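Local coordinates for glucoamylase (Thermoanaerobacterium thermosaccharolyticum, PDB 1LF6), which hydrolyses terminal alpha-1,4-linked glucose residues one after another from the non-reducing ends of starch-like chains, releasing beta-D-glucose, at residues A[293-298]-A[657-662]; A[619-624]-A[661-666]; A[285-290]-A[353-358]; A[345-350]-A[652-657]. One frame throughout, in Å; residues are numbered along the deposited sequence.

Contacts 1, 2 and 4 all use helix 653-668, and successive turns of it face different neighbours: 653-657 meets helix 342-355 in contact 4, 657-662 meets the start of helix 296-306 in contact 1, and 661-666 meets helix 618-627 in contact 2. Contacts 1 and 2 have centres about 7 Å apart. Contact 3 joins the C-terminal end of helix 342-355 to the loop leading into helix 296-306; Tyr-298 of contact 1 bonds back to that loop at Asn-288 O. Contact 4 is the one near the probable catalytic centre, the Trp-654 side chain lying about 8 Å from that of Glu-438, the likely proton donor; the other three lie away from it.

Contact 1: A[293-298]-A[657-662]; sequences KANSLY and AEYVIL
Leu-297 lays its CD2 methyl over the face of the Tyr-659 ring, almost above the centre: the carbon stands 3.6 Å from the ring centroid and only 14° off the ring normal, a CH-pi contact. CG of the same leucine comes down nearer the rim, 3.6 Å from Tyr-659 CE1, and the two side chains cross obliquely. Tyr-659 CG is anti to the backbone N (chi1 171°), and from there the ring reaches across to the first turn of helix 296-306. Its phenol end meets the side chain of Asn-295 tip to tip, the amide and ring planes being nearly coplanar, while the hydroxyl is hydrogen-bonded to Glu-625 of helix 618-627. Asn-295 itself occupies the N-cap position of helix 296-306.

One residue further along each segment, Tyr-298 and Val-660 make the second contact. Val-660 CG1 comes to the edge of the Tyr-298 ring, near its plane, 3.8 Å from Tyr-298 CE1. This approach leaves the phenol to other partners: the hydroxyl bonds to Asn-288 O, and Phe-290 packs against Tyr-298 edge-to-face. The backbones are closest here, with Tyr-298 CA 5.7 Å from Val-660 CA. The two tyrosines thus play different parts, Tyr-659 offering a face and Tyr-298 an edge, each with its hydroxyl bonded to a third part of the chain. Such buried aromatic and aliphatic packing between helices distant in sequence belongs to the (alpha/alpha) barrel of family 15 glycoside hydrolases, built from six helical hairpins.

Contact 2: A[619-624]-A[661-666]; sequences PYVKAM and ILFASN
The Phe-663 ring turns an edge to Val-621, whose CG1 lies near the ring plane and 4.3 Å from Phe-663 CD1. Farther round the rim, Phe-663 CZ packs against Lys-293 O, so the ring touches both helix 618-627 and the loop before helix 296-306. Tyr-620 takes part through the base of its side chain, CB being 4.1 Å from Leu-662 CD2; its ring leads away and touches Arg-606.

Val-621 is the central knob. Its CG2 methyl, anti to the carbonyl carbon, presses against Leu-662 CG at 3.6 Å and also touches CB of Asn-666 one turn on. Met-624 closes the other end of the patch, with SD 4.0 Å from Leu-662 CD2. The helices run nearly antiparallel at 151°, and the axes of the two segments approach to 9.7 Å. On the far side of helix 653-668, Ser-665 OG donates to Ile-661 O at 2.6 Å, while Ser-665 N reaches that oxygen from the opposite face of its plane; Ser-665 OG also bonds to Leu-672 N. No hydrogen bond crosses between 619-624 and 661-666; Tyr-659 OH bonds to Glu-625 beyond them. Cohesion here is apolar and depends on the fit of methyls, thioether and ring edge.

Contact 3: A[285-290]-A[353-358]; sequences NTLNNF and IAAGDV
A Schellman motif ends helix 342-355 at Gly-356, and the loop 285-290 passes across it, donating to carbonyls of the final turn. Asn-288 N gives a nearly straight bond to Ala-355 O, 2.9 Å with an N-H...O angle of 168°. The side chain of the same residue supplies a second: Asn-288 ND2 donates to Ala-354 O at 3.2 Å, approaching from above the carbonyl plane, although the oxygen lies close to the plane of the amide. CG of Asn-288 is anti to its carbonyl carbon (chi1 -58°), on the side of the helix end, and ND2 reaches Ala-354 O from there. An alanine here would probably leave Ala-354 O without this donor and the Asn-288 N bond as the one hydrogen bond between the two segments.

Gly-356 has a phi of 99°, and a CB there would run into Asn-288 ND2 as well as the preceding carbonyl oxygen. Beside the polar bonds, Leu-287 CD2 rests 4.1 Å from Ala-355 CB and 3.9 Å from Asp-357 CB. The Phe-290 ring tip, CZ, reaches Ala-354 O at 3.7 Å, and Asn-288 CB lies over one face of that ring, toward the rim. Asp-357 caps the start of helix 358-375, its OD1 bonding to Ser-360 OG and Tyr-283 OH. The loop runs from helix 269-284 to helix 296-306 across the junction of helices 342-355 and 358-375, with Met-302 touching both Leu-287 and Ala-355.

Contact 4: A[345-350]-A[652-657]; sequences LYHVAN and LNWAHA
His-347 and Trp-654 stack between two helices of the (alpha/alpha) barrel, 342-355 and 653-668, whose segments here run in the same general direction, at 33°. The imidazole and the five-membered ring of the indole form an offset stack, centroids 4.0 Å apart and planes only 7° from parallel. Both side chains point the same way, side by side, but from different torsions: His-347 CG is anti to the carbonyl carbon (chi1 -68°), whereas Trp-654 CG is anti to the backbone N. The indole NE1 lies above one face of the imidazole, 3.1 Å from His-347 CD2, and Trp-654 CD1 sits 3.5 Å from His-347 CB. Tyr-346 CD2 lies over the centre of the other imidazole face, so the histidine ring is sandwiched.

An alanine in place of Trp-654 would probably leave its face of the imidazole without a stacking partner and let the ring turn more freely. The Trp-654 side chain also touches Arg-436, close to the likely catalytic Glu-435 and Glu-438. Val-348 CG2 packs 4.3 Å from Asn-653 CB, and Asn-653 ND2 bonds to Ile-318 O. The backbones come nearest where the Ala-657 CB methyl sits 3.6 Å from His-347 O and 3.9 Å from Val-348 CA.

Contact 1: A[293-298]-A[657-662]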
loop_
_atom_site.group_PDB
_atom_site.type_symbol
_atom_site.label_atom_id
_atom_site.label_comp_id
_atom_site.label_asym_id
_atom_site.label_seq_id
_atom_site.Cartn_x
_atom_site.Cartn_y
_atom_site.Cartn_z
ATOM N N LYS A 293 -1.806 -15.943 -21.125
ATOM C CA LYS A 293 -0.516 -15.319 -20.861
ATOM C C LYS A 293 -0.433 -14.753 -19.449
ATOM O O LYS A 293 0.660 -14.577 -18.907
ATOM C CB LYS A 293 -0.241 -14.207 -21.876
ATOM C CG LYS A 293 0.037 -14.706 -23.281
ATOM C CD LYS A 293 0.439 -13.562 -24.197
ATOM C CE LYS A 293 0.799 -14.070 -25.579
ATOM N NZ LYS A 293 1.187 -12.957 -26.490
ATOM N N ALA A 294 -1.588 -14.466 -18.856
ATOM C CA ALA A 294 -1.639 -13.921 -17.502
ATOM C C ALA A 294 -0.727 -14.729 -16.582
ATOM O O ALA A 294 -0.811 -15.956 -16.538
ATOM C CB ALA A 294 -3.074 -13.946 -16.985
ATOM N N ASN A 295 0.148 -14.042 -15.851
ATOM C CA ASN A 295 1.086 -14.715 -14.960
ATOM C C ASN A 295 0.780 -14.494 -13.480
ATOM O O ASN A 295 -0.192 -13.824 -13.124
ATOM C CB ASN A 295 2.520 -14.271 -15.278
ATOM C CG ASN A 295 2.740 -12.783 -15.051
ATOM O OD1 ASN A 295 3.791 -12.242 -15.393
ATOM N ND2 ASN A 295 1.752 -12.119 -14.473
ATOM N N SER A 296 1.618 -15.054 -12.618
ATOM C CA SER A 296 1.412 -14.940 -11.181
ATOM C C SER A 296 1.445 -13.508 -10.661
ATOM O O SER A 296 0.608 -13.121 -9.843
ATOM C CB SER A 296 2.446 -15.783 -10.430
ATOM O OG SER A 296 3.755 -15.288 -10.639
ATOM N N LEU A 297 2.402 -12.715 -11.126
ATOM C CA LEU A 297 2.494 -11.337 -10.654
ATOM C C LEU A 297 1.262 -10.548 -11.060
ATOM O O LEU A 297 0.827 -9.658 -10.335
ATOM C CB LEU A 297 3.762 -10.660 -11.187
ATOM C CG LEU A 297 4.083 -9.277 -10.609
ATOM C CD1 LEU A 297 4.043 -9.316 -9.088
ATOM C CD2 LEU A 297 5.456 -8.834 -11.090
ATOM N N TYR A 298 0.696 -10.879 -12.218
ATOM C CA TYR A 298 -0.506 -10.204 -12.701
ATOM C C TYR A 298 -1.646 -10.478 -11.727
ATOM O O TYR A 298 -2.302 -9.557 -11.246
ATOM C CB TYR A 298 -0.880 -10.728 -14.089
ATOM C CG TYR A 298 -2.289 -10.400 -14.535
ATOM C CD1 TYR A 298 -2.643 -9.107 -14.913
ATOM C CD2 TYR A 298 -3.262 -11.399 -14.619
ATOM C CE1 TYR A 298 -3.932 -8.814 -15.375
ATOM C CE2 TYR A 298 -4.554 -11.118 -15.078
ATOM C CZ TYR A 298 -4.881 -9.829 -15.460
ATOM O OH TYR A 298 -6.136 -9.563 -15.964
ATOM N N ALA A 657 -0.452 -1.480 -10.068
ATOM C CA ALA A 657 -1.392 -1.113 -11.114
ATOM C C ALA A 657 -0.594 -0.846 -12.386
ATOM O O ALA A 657 -0.992 -1.248 -13.483
ATOM C CB ALA A 657 -2.178 0.134 -10.701
ATOM N N GLU A 658 0.546 -0.178 -12.231
ATOM C CA GLU A 658 1.396 0.124 -13.373
ATOM C C GLU A 658 1.913 -1.180 -13.979
ATOM O O GLU A 658 1.967 -1.310 -15.196
ATOM C CB GLU A 658 2.577 1.002 -12.948
ATOM C CG GLU A 658 3.428 1.519 -14.110
ATOM C CD GLU A 658 2.700 2.538 -14.978
ATOM O OE1 GLU A 658 1.579 2.948 -14.612
ATOM O OE2 GLU A 658 3.258 2.931 -16.025
ATOM N N TYR A 659 2.296 -2.143 -13.138
ATOM C CA TYR A 659 2.787 -3.417 -13.659
ATOM C C TYR A 659 1.705 -4.121 -14.471
ATOM O O TYR A 659 1.968 -4.633 -15.557
ATOM C CB TYR A 659 3.262 -4.360 -12.541
ATOM C CG TYR A 659 3.566 -5.749 -13.073
ATOM C CD1 TYR A 659 2.586 -6.744 -13.080
ATOM C CD2 TYR A 659 4.792 -6.033 -13.674
ATOM C CE1 TYR A 659 2.816 -7.982 -13.681
ATOM C CE2 TYR A 659 5.031 -7.269 -14.279
ATOM C CZ TYR A 659 4.037 -8.234 -14.280
ATOM O OH TYR A 659 4.255 -9.445 -14.894
ATOM N N VAL A 660 0.492 -4.154 -13.935
ATOM C CA VAL A 660 -0.625 -4.791 -14.628
ATOM C C VAL A 660 -0.838 -4.158 -16.003
ATOM O O VAL A 660 -0.918 -4.859 -17.011
ATOM C CB VAL A 660 -1.925 -4.668 -13.800
ATOM C CG1 VAL A 660 -3.130 -5.126 -14.618
ATOM C CG2 VAL A 660 -1.804 -5.505 -12.550
ATOM N N ILE A 661 -0.917 -2.830 -16.039
ATOM C CA ILE A 661 -1.131 -2.115 -17.292
ATOM C C ILE A 661 0.019 -2.310 -18.279
ATOM O O ILE A 661 -0.206 -2.432 -19.486
ATOM C CB ILE A 661 -1.359 -0.605 -17.015
ATOM C CG1 ILE A 661 -2.697 -0.423 -16.288
ATOM C CG2 ILE A 661 -1.358 0.187 -18.313
ATOM C CD1 ILE A 661 -2.889 0.941 -15.656
ATOM N N LEU A 662 1.249 -2.353 -17.771
ATOM C CA LEU A 662 2.426 -2.545 -18.624
ATOM C C LEU A 662 2.445 -3.960 -19.189
ATOM O O LEU A 662 2.661 -4.169 -20.381
ATOM C CB LEU A 662 3.706 -2.308 -17.820
ATOM C CG LEU A 662 5.009 -2.662 -18.537
ATOM C CD1 LEU A 662 5.124 -1.822 -19.800
ATOM C CD2 LEU A 662 6.196 -2.432 -17.610
#

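Contact 2: A[619-624]-A[661-666]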
loop_
_atom_site.group_PDB
_atom_site.type_symbol
_atom_site.label_atom_id
_atom_site.label_comp_id
_atom_site.label_asym_id
_atom_site.label_seq_id
_atom_site.Cartn_x
_atom_site.Cartn_y
_atom_site.Cartn_z
ATOM N N PRO A 619 11.734 -5.994 -21.459
ATOM C CA PRO A 619 12.749 -5.807 -20.417
ATOM C C PRO A 619 12.251 -4.976 -19.229
ATOM O O PRO A 619 12.735 -5.136 -18.111
ATOM C CB PRO A 619 13.905 -5.143 -21.168
ATOM C CG PRO A 619 13.248 -4.509 -22.347
ATOM C CD PRO A 619 12.224 -5.515 -22.761
ATOM N N TYR A 620 11.282 -4.095 -19.471
ATOM C CA TYR A 620 10.720 -3.280 -18.398
ATOM C C TYR A 620 9.738 -4.133 -17.612
ATOM O O TYR A 620 9.596 -3.969 -16.403
ATOM C CB TYR A 620 10.033 -2.038 -18.974
ATOM C CG TYR A 620 11.017 -1.126 -19.654
ATOM C CD1 TYR A 620 11.767 -0.205 -18.919
ATOM C CD2 TYR A 620 11.284 -1.256 -21.015
ATOM C CE1 TYR A 620 12.764 0.556 -19.525
ATOM C CE2 TYR A 620 12.281 -0.500 -21.631
ATOM C CZ TYR A 620 13.019 0.401 -20.879
ATOM O OH TYR A 620 14.024 1.130 -21.483
ATOM N N VAL A 621 9.053 -5.043 -18.298
ATOM C CA VAL A 621 8.135 -5.937 -17.604
ATOM C C VAL A 621 9.000 -6.832 -16.706
ATOM O O VAL A 621 8.732 -6.983 -15.511
ATOM C CB VAL A 621 7.328 -6.819 -18.600
ATOM C CG1 VAL A 621 6.601 -7.927 -17.855
ATOM C CG2 VAL A 621 6.323 -5.961 -19.360
ATOM N N LYS A 622 10.052 -7.405 -17.286
ATOM C CA LYS A 622 10.957 -8.280 -16.543
ATOM C C LYS A 622 11.626 -7.573 -15.367
ATOM O O LYS A 622 11.819 -8.170 -14.312
ATOM C CB LYS A 622 12.029 -8.860 -17.477
ATOM C CG LYS A 622 11.468 -9.817 -18.524
ATOM C CD LYS A 622 10.831 -11.034 -17.871
ATOM C CE LYS A 622 9.943 -11.797 -18.842
ATOM N NZ LYS A 622 10.680 -12.151 -20.082
ATOM N N ALA A 623 11.984 -6.306 -15.549
ATOM C CA ALA A 623 12.616 -5.550 -14.475
ATOM C C ALA A 623 11.657 -5.387 -13.293
ATOM O O ALA A 623 12.042 -5.576 -12.137
ATOM C CB ALA A 623 13.056 -4.189 -14.981
ATOM N N MET A 624 10.412 -5.025 -13.578
ATOM C CA MET A 624 9.438 -4.863 -12.511
ATOM C C MET A 624 9.228 -6.180 -11.768
ATOM O O MET A 624 9.061 -6.192 -10.542
ATOM C CB MET A 624 8.100 -4.350 -13.063
ATOM C CG MET A 624 8.118 -2.872 -13.456
ATOM S SD MET A 624 6.468 -2.166 -13.597
ATOM C CE MET A 624 6.079 -1.832 -11.901
ATOM N N ILE A 661 -0.917 -2.830 -16.039
ATOM C CA ILE A 661 -1.131 -2.115 -17.292
ATOM C C ILE A 661 0.019 -2.310 -18.279
ATOM O O ILE A 661 -0.206 -2.432 -19.486
ATOM C CB ILE A 661 -1.359 -0.605 -17.015
ATOM C CG1 ILE A 661 -2.697 -0.423 -16.288
ATOM C CG2 ILE A 661 -1.358 0.187 -18.313
ATOM C CD1 ILE A 661 -2.889 0.941 -15.656
ATOM N N LEU A 662 1.249 -2.353 -17.771
ATOM C CA LEU A 662 2.426 -2.545 -18.624
ATOM C C LEU A 662 2.445 -3.960 -19.189
ATOM O O LEU A 662 2.661 -4.169 -20.381
ATOM C CB LEU A 662 3.706 -2.308 -17.820
ATOM C CG LEU A 662 5.009 -2.662 -18.537
ATOM C CD1 LEU A 662 5.124 -1.822 -19.800
ATOM C CD2 LEU A 662 6.196 -2.432 -17.610
ATOM N N PHE A 663 2.231 -4.928 -18.304
ATOM C CA PHE A 663 2.194 -6.336 -18.666
ATOM C C PHE A 663 1.203 -6.555 -19.811
ATOM O O PHE A 663 1.533 -7.172 -20.823
ATOM C CB PHE A 663 1.773 -7.160 -17.441
ATOM C CG PHE A 663 1.550 -8.618 -17.729
ATOM C CD1 PHE A 663 2.621 -9.459 -17.991
ATOM C CD2 PHE A 663 0.261 -9.144 -17.756
ATOM C CE1 PHE A 663 2.416 -10.811 -18.279
ATOM C CE2 PHE A 663 0.040 -10.489 -18.041
ATOM C CZ PHE A 663 1.119 -11.325 -18.303
ATOM N N ALA A 664 -0.012 -6.046 -19.637
ATOM C CA ALA A 664 -1.067 -6.174 -20.639
ATOM C C ALA A 664 -0.761 -5.367 -21.902
ATOM O O ALA A 664 -0.994 -5.831 -23.023
ATOM C CB ALA A 664 -2.398 -5.719 -20.037
ATOM N N SER A 665 -0.243 -4.154 -21.718
ATOM C CA SER A 665 0.082 -3.294 -22.851
ATOM C C SER A 665 1.180 -3.905 -23.710
ATOM O O SER A 665 1.140 -3.808 -24.933
ATOM C CB SER A 665 0.520 -1.900 -22.371
ATOM O OG SER A 665 -0.546 -1.215 -21.731
ATOM N N ASN A 666 2.160 -4.534 -23.069
ATOM C CA ASN A 666 3.261 -5.151 -23.799
ATOM C C ASN A 666 2.777 -6.344 -24.625
ATOM O O ASN A 666 3.428 -6.738 -25.589
ATOM C CB ASN A 666 4.352 -5.602 -22.827
ATOM C CG ASN A 666 5.605 -6.098 -23.538
ATOM O OD1 ASN A 666 6.119 -7.179 -23.231
ATOM N ND2 ASN A 666 6.109 -5.308 -24.481
#

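Contact 3: A[285-290]-A[353-358]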
loop_
_atom_site.group_PDB
_atom_site.type_symbol
_atom_site.label_atom_id
_atom_site.label_comp_id
_atom_site.label_asym_id
_atom_site.label_seq_id
_atom_site.Cartn_x
_atom_site.Cartn_y
_atom_site.Cartn_z
ATOM N N ASN A 285 -10.487 -15.719 -11.715
ATOM C CA ASN A 285 -11.010 -16.320 -12.936
ATOM C C ASN A 285 -12.041 -15.464 -13.644
ATOM O O ASN A 285 -12.536 -15.822 -14.708
ATOM C CB ASN A 285 -11.582 -17.707 -12.642
ATOM C CG ASN A 285 -10.508 -18.698 -12.267
ATOM O OD1 ASN A 285 -9.385 -18.622 -12.764
ATOM N ND2 ASN A 285 -10.844 -19.639 -11.395
ATOM N N THR A 286 -12.359 -14.324 -13.050
ATOM C CA THR A 286 -13.311 -13.411 -13.647
ATOM C C THR A 286 -12.524 -12.394 -14.482
ATOM O O THR A 286 -13.089 -11.668 -15.299
ATOM C CB THR A 286 -14.129 -12.686 -12.551
ATOM O OG1 THR A 286 -15.409 -12.322 -13.075
ATOM C CG2 THR A 286 -13.419 -11.425 -12.080
ATOM N N LEU A 287 -11.206 -12.381 -14.288
ATOM C CA LEU A 287 -10.315 -11.450 -14.982
ATOM C C LEU A 287 -9.779 -11.979 -16.309
ATOM O O LEU A 287 -9.697 -13.187 -16.521
ATOM C CB LEU A 287 -9.125 -11.107 -14.077
ATOM C CG LEU A 287 -9.424 -10.631 -12.645
ATOM C CD1 LEU A 287 -8.115 -10.482 -11.887
ATOM C CD2 LEU A 287 -10.176 -9.312 -12.668
ATOM N N ASN A 288 -9.408 -11.063 -17.199
ATOM C CA ASN A 288 -8.845 -11.447 -18.490
ATOM C C ASN A 288 -7.549 -12.213 -18.233
ATOM O O ASN A 288 -6.757 -11.837 -17.364
ATOM C CB ASN A 288 -8.531 -10.209 -19.339
ATOM C CG ASN A 288 -9.753 -9.346 -19.591
ATOM O OD1 ASN A 288 -10.794 -9.833 -20.038
ATOM N ND2 ASN A 288 -9.629 -8.054 -19.318
ATOM N N ASN A 289 -7.331 -13.286 -18.984
ATOM C CA ASN A 289 -6.120 -14.080 -18.822
ATOM C C ASN A 289 -5.199 -13.886 -20.016
ATOM O O ASN A 289 -4.138 -14.499 -20.101
ATOM C CB ASN A 289 -6.466 -15.565 -18.664
ATOM C CG ASN A 289 -7.224 -16.124 -19.857
ATOM O OD1 ASN A 289 -6.810 -15.962 -21.005
ATOM N ND2 ASN A 289 -8.337 -16.797 -19.586
ATOM N N PHE A 290 -5.619 -13.021 -20.933
ATOM C CA PHE A 290 -4.851 -12.718 -22.137
ATOM C C PHE A 290 -4.404 -13.976 -22.871
ATOM O O PHE A 290 -3.209 -14.216 -23.048
ATOM C CB PHE A 290 -3.635 -11.857 -21.782
ATOM C CG PHE A 290 -3.989 -10.604 -21.036
ATOM C CD1 PHE A 290 -4.137 -10.623 -19.653
ATOM C CD2 PHE A 290 -4.228 -9.418 -21.719
ATOM C CE1 PHE A 290 -4.521 -9.479 -18.962
ATOM C CE2 PHE A 290 -4.615 -8.270 -21.036
ATOM C CZ PHE A 290 -4.762 -8.304 -19.656
ATOM N N ILE A 353 -9.661 -1.849 -15.067
ATOM C CA ILE A 353 -10.231 -1.814 -16.410
ATOM C C ILE A 353 -9.486 -2.784 -17.314
ATOM O O ILE A 353 -10.097 -3.615 -17.983
ATOM C CB ILE A 353 -10.147 -0.406 -17.033
ATOM C CG1 ILE A 353 -11.015 0.572 -16.234
ATOM C CG2 ILE A 353 -10.605 -0.449 -18.489
ATOM C CD1 ILE A 353 -12.474 0.194 -16.194
ATOM N N ALA A 354 -8.161 -2.673 -17.321
ATOM C CA ALA A 354 -7.317 -3.524 -18.142
ATOM C C ALA A 354 -7.493 -5.002 -17.817
ATOM O O ALA A 354 -7.332 -5.864 -18.688
ATOM C CB ALA A 354 -5.860 -3.134 -17.959
ATOM N N ALA A 355 -7.808 -5.287 -16.557
ATOM C CA ALA A 355 -7.992 -6.658 -16.091
ATOM C C ALA A 355 -9.408 -7.185 -16.332
ATOM O O ALA A 355 -9.651 -8.384 -16.219
ATOM C CB ALA A 355 -7.649 -6.745 -14.604
ATOM N N GLY A 356 -10.337 -6.293 -16.656
ATOM C CA GLY A 356 -11.701 -6.718 -16.907
ATOM C C GLY A 356 -12.650 -6.520 -15.739
ATOM O O GLY A 356 -13.841 -6.815 -15.854
ATOM N N ASP A 357 -12.141 -6.028 -14.615
ATOM C CA ASP A 357 -12.982 -5.783 -13.446
ATOM C C ASP A 357 -13.494 -4.348 -13.512
ATOM O O ASP A 357 -13.063 -3.469 -12.756
ATOM C CB ASP A 357 -12.189 -6.007 -12.155
ATOM C CG ASP A 357 -13.033 -5.809 -10.903
ATOM O OD1 ASP A 357 -12.472 -5.935 -9.795
ATOM O OD2 ASP A 357 -14.251 -5.531 -11.022
ATOM N N VAL A 358 -14.420 -4.121 -14.435
ATOM C CA VAL A 358 -15.005 -2.803 -14.638
ATOM C C VAL A 358 -15.776 -2.312 -13.416
ATOM O O VAL A 358 -15.758 -1.120 -13.112
ATOM C CB VAL A 358 -15.930 -2.818 -15.877
ATOM C CG1 VAL A 358 -16.517 -1.437 -16.123
ATOM C CG2 VAL A 358 -15.137 -3.274 -17.085
#

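Contact 4: A[345-350]-A[652-657]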
loop_
_atom_site.group_PDB
_atom_site.type_symbol
_atom_site.label_atom_id
_atom_site.label_comp_id
_atom_site.label_asym_id
_atom_site.label_seq_id
_atom_site.Cartn_x
_atom_site.Cartn_y
_atom_site.Cartn_z
ATOM N N LEU A 345 -5.894 6.350 -7.138
ATOM C CA LEU A 345 -7.157 5.669 -7.412
ATOM C C LEU A 345 -7.377 5.551 -8.923
ATOM O O LEU A 345 -7.801 4.510 -9.426
ATOM C CB LEU A 345 -8.307 6.442 -6.755
ATOM C CG LEU A 345 -9.714 5.838 -6.733
ATOM C CD1 LEU A 345 -9.681 4.461 -6.079
ATOM C CD2 LEU A 345 -10.648 6.765 -5.963
ATOM N N TYR A 346 -7.079 6.629 -9.634
ATOM C CA TYR A 346 -7.209 6.686 -11.088
ATOM C C TYR A 346 -6.395 5.573 -11.738
ATOM O O TYR A 346 -6.889 4.838 -12.596
ATOM C CB TYR A 346 -6.721 8.058 -11.581
ATOM C CG TYR A 346 -6.458 8.177 -13.070
ATOM C CD1 TYR A 346 -7.506 8.182 -13.996
ATOM C CD2 TYR A 346 -5.154 8.305 -13.554
ATOM C CE1 TYR A 346 -7.260 8.317 -15.367
ATOM C CE2 TYR A 346 -4.898 8.438 -14.919
ATOM C CZ TYR A 346 -5.955 8.445 -15.820
ATOM O OH TYR A 346 -5.702 8.580 -17.167
ATOM N N HIS A 347 -5.141 5.452 -11.319
ATOM C CA HIS A 347 -4.254 4.438 -11.866
ATOM C C HIS A 347 -4.725 3.035 -11.500
ATOM O O HIS A 347 -4.694 2.124 -12.330
ATOM C CB HIS A 347 -2.832 4.695 -11.371
ATOM C CG HIS A 347 -2.231 5.952 -11.926
ATOM N ND1 HIS A 347 -2.058 6.154 -13.281
ATOM C CD2 HIS A 347 -1.787 7.078 -11.318
ATOM C CE1 HIS A 347 -1.531 7.349 -13.482
ATOM N NE2 HIS A 347 -1.356 7.931 -12.307
ATOM N N VAL A 348 -5.171 2.867 -10.260
ATOM C CA VAL A 348 -5.669 1.576 -9.800
ATOM C C VAL A 348 -6.893 1.215 -10.655
ATOM O O VAL A 348 -7.014 0.094 -11.134
ATOM C CB VAL A 348 -6.048 1.641 -8.292
ATOM C CG1 VAL A 348 -6.859 0.392 -7.886
ATOM C CG2 VAL A 348 -4.772 1.728 -7.447
ATOM N N ALA A 349 -7.781 2.180 -10.863
ATOM C CA ALA A 349 -8.968 1.962 -11.676
ATOM C C ALA A 349 -8.585 1.526 -13.096
ATOM O O ALA A 349 -9.252 0.683 -13.701
ATOM C CB ALA A 349 -9.796 3.224 -11.725
ATOM N N ASN A 350 -7.513 2.101 -13.631
ATOM C CA ASN A 350 -7.075 1.737 -14.967
ATOM C C ASN A 350 -6.620 0.281 -15.023
ATOM O O ASN A 350 -6.806 -0.396 -16.042
ATOM C CB ASN A 350 -5.954 2.666 -15.443
ATOM C CG ASN A 350 -6.471 4.034 -15.824
ATOM O OD1 ASN A 350 -7.593 4.165 -16.320
ATOM N ND2 ASN A 350 -5.656 5.060 -15.608
ATOM N N LEU A 652 3.101 -0.900 -2.956
ATOM C CA LEU A 652 2.694 0.411 -3.469
ATOM C C LEU A 652 1.667 0.067 -4.539
ATOM O O LEU A 652 2.017 -0.388 -5.630
ATOM C CB LEU A 652 3.870 1.181 -4.091
ATOM C CG LEU A 652 3.529 2.599 -4.570
ATOM C CD1 LEU A 652 3.148 3.467 -3.375
ATOM C CD2 LEU A 652 4.705 3.222 -5.295
ATOM N N ASN A 653 0.398 0.268 -4.211
ATOM C CA ASN A 653 -0.691 -0.070 -5.116
ATOM C C ASN A 653 -0.580 0.512 -6.517
ATOM O O ASN A 653 -0.895 -0.162 -7.497
ATOM C CB ASN A 653 -2.028 0.302 -4.468
ATOM C CG ASN A 653 -2.314 -0.533 -3.225
ATOM O OD1 ASN A 653 -1.804 -1.652 -3.089
ATOM N ND2 ASN A 653 -3.133 -0.008 -2.324
ATOM N N TRP A 654 -0.122 1.752 -6.614
ATOM C CA TRP A 654 0.051 2.401 -7.905
ATOM C C TRP A 654 1.084 1.639 -8.751
ATOM O O TRP A 654 0.916 1.489 -9.973
ATOM C CB TRP A 654 0.481 3.853 -7.670
ATOM C CG TRP A 654 0.676 4.693 -8.893
ATOM C CD1 TRP A 654 0.459 4.335 -10.195
ATOM C CD2 TRP A 654 1.178 6.031 -8.922
ATOM N NE1 TRP A 654 0.802 5.372 -11.035
ATOM C CE2 TRP A 654 1.246 6.424 -10.278
ATOM C CE3 TRP A 654 1.579 6.940 -7.932
ATOM C CZ2 TRP A 654 1.701 7.688 -10.667
ATOM C CZ3 TRP A 654 2.032 8.190 -8.317
ATOM C CH2 TRP A 654 2.089 8.554 -9.674
ATOM N N ALA A 655 2.139 1.141 -8.109
ATOM C CA ALA A 655 3.171 0.400 -8.827
ATOM C C ALA A 655 2.634 -0.941 -9.345
ATOM O O ALA A 655 2.985 -1.383 -10.437
ATOM C CB ALA A 655 4.372 0.170 -7.922
ATOM N N HIS A 656 1.795 -1.595 -8.553
ATOM C CA HIS A 656 1.211 -2.860 -8.978
ATOM C C HIS A 656 0.244 -2.612 -10.125
ATOM O O HIS A 656 0.140 -3.420 -11.048
ATOM C CB HIS A 656 0.510 -3.540 -7.801
ATOM C CG HIS A 656 1.445 -4.316 -6.925
ATOM N ND1 HIS A 656 1.967 -5.537 -7.299
ATOM C CD2 HIS A 656 2.022 -4.009 -5.740
ATOM C CE1 HIS A 656 2.830 -5.944 -6.384
ATOM N NE2 HIS A 656 2.883 -5.035 -5.428
ATOM N N ALA A 657 -0.452 -1.480 -10.068
ATOM C CA ALA A 657 -1.392 -1.113 -11.114
ATOM C C ALA A 657 -0.594 -0.846 -12.386
ATOM O O ALA A 657 -0.992 -1.248 -13.483
ATOM C CB ALA A 657 -2.178 0.134 -10.701
#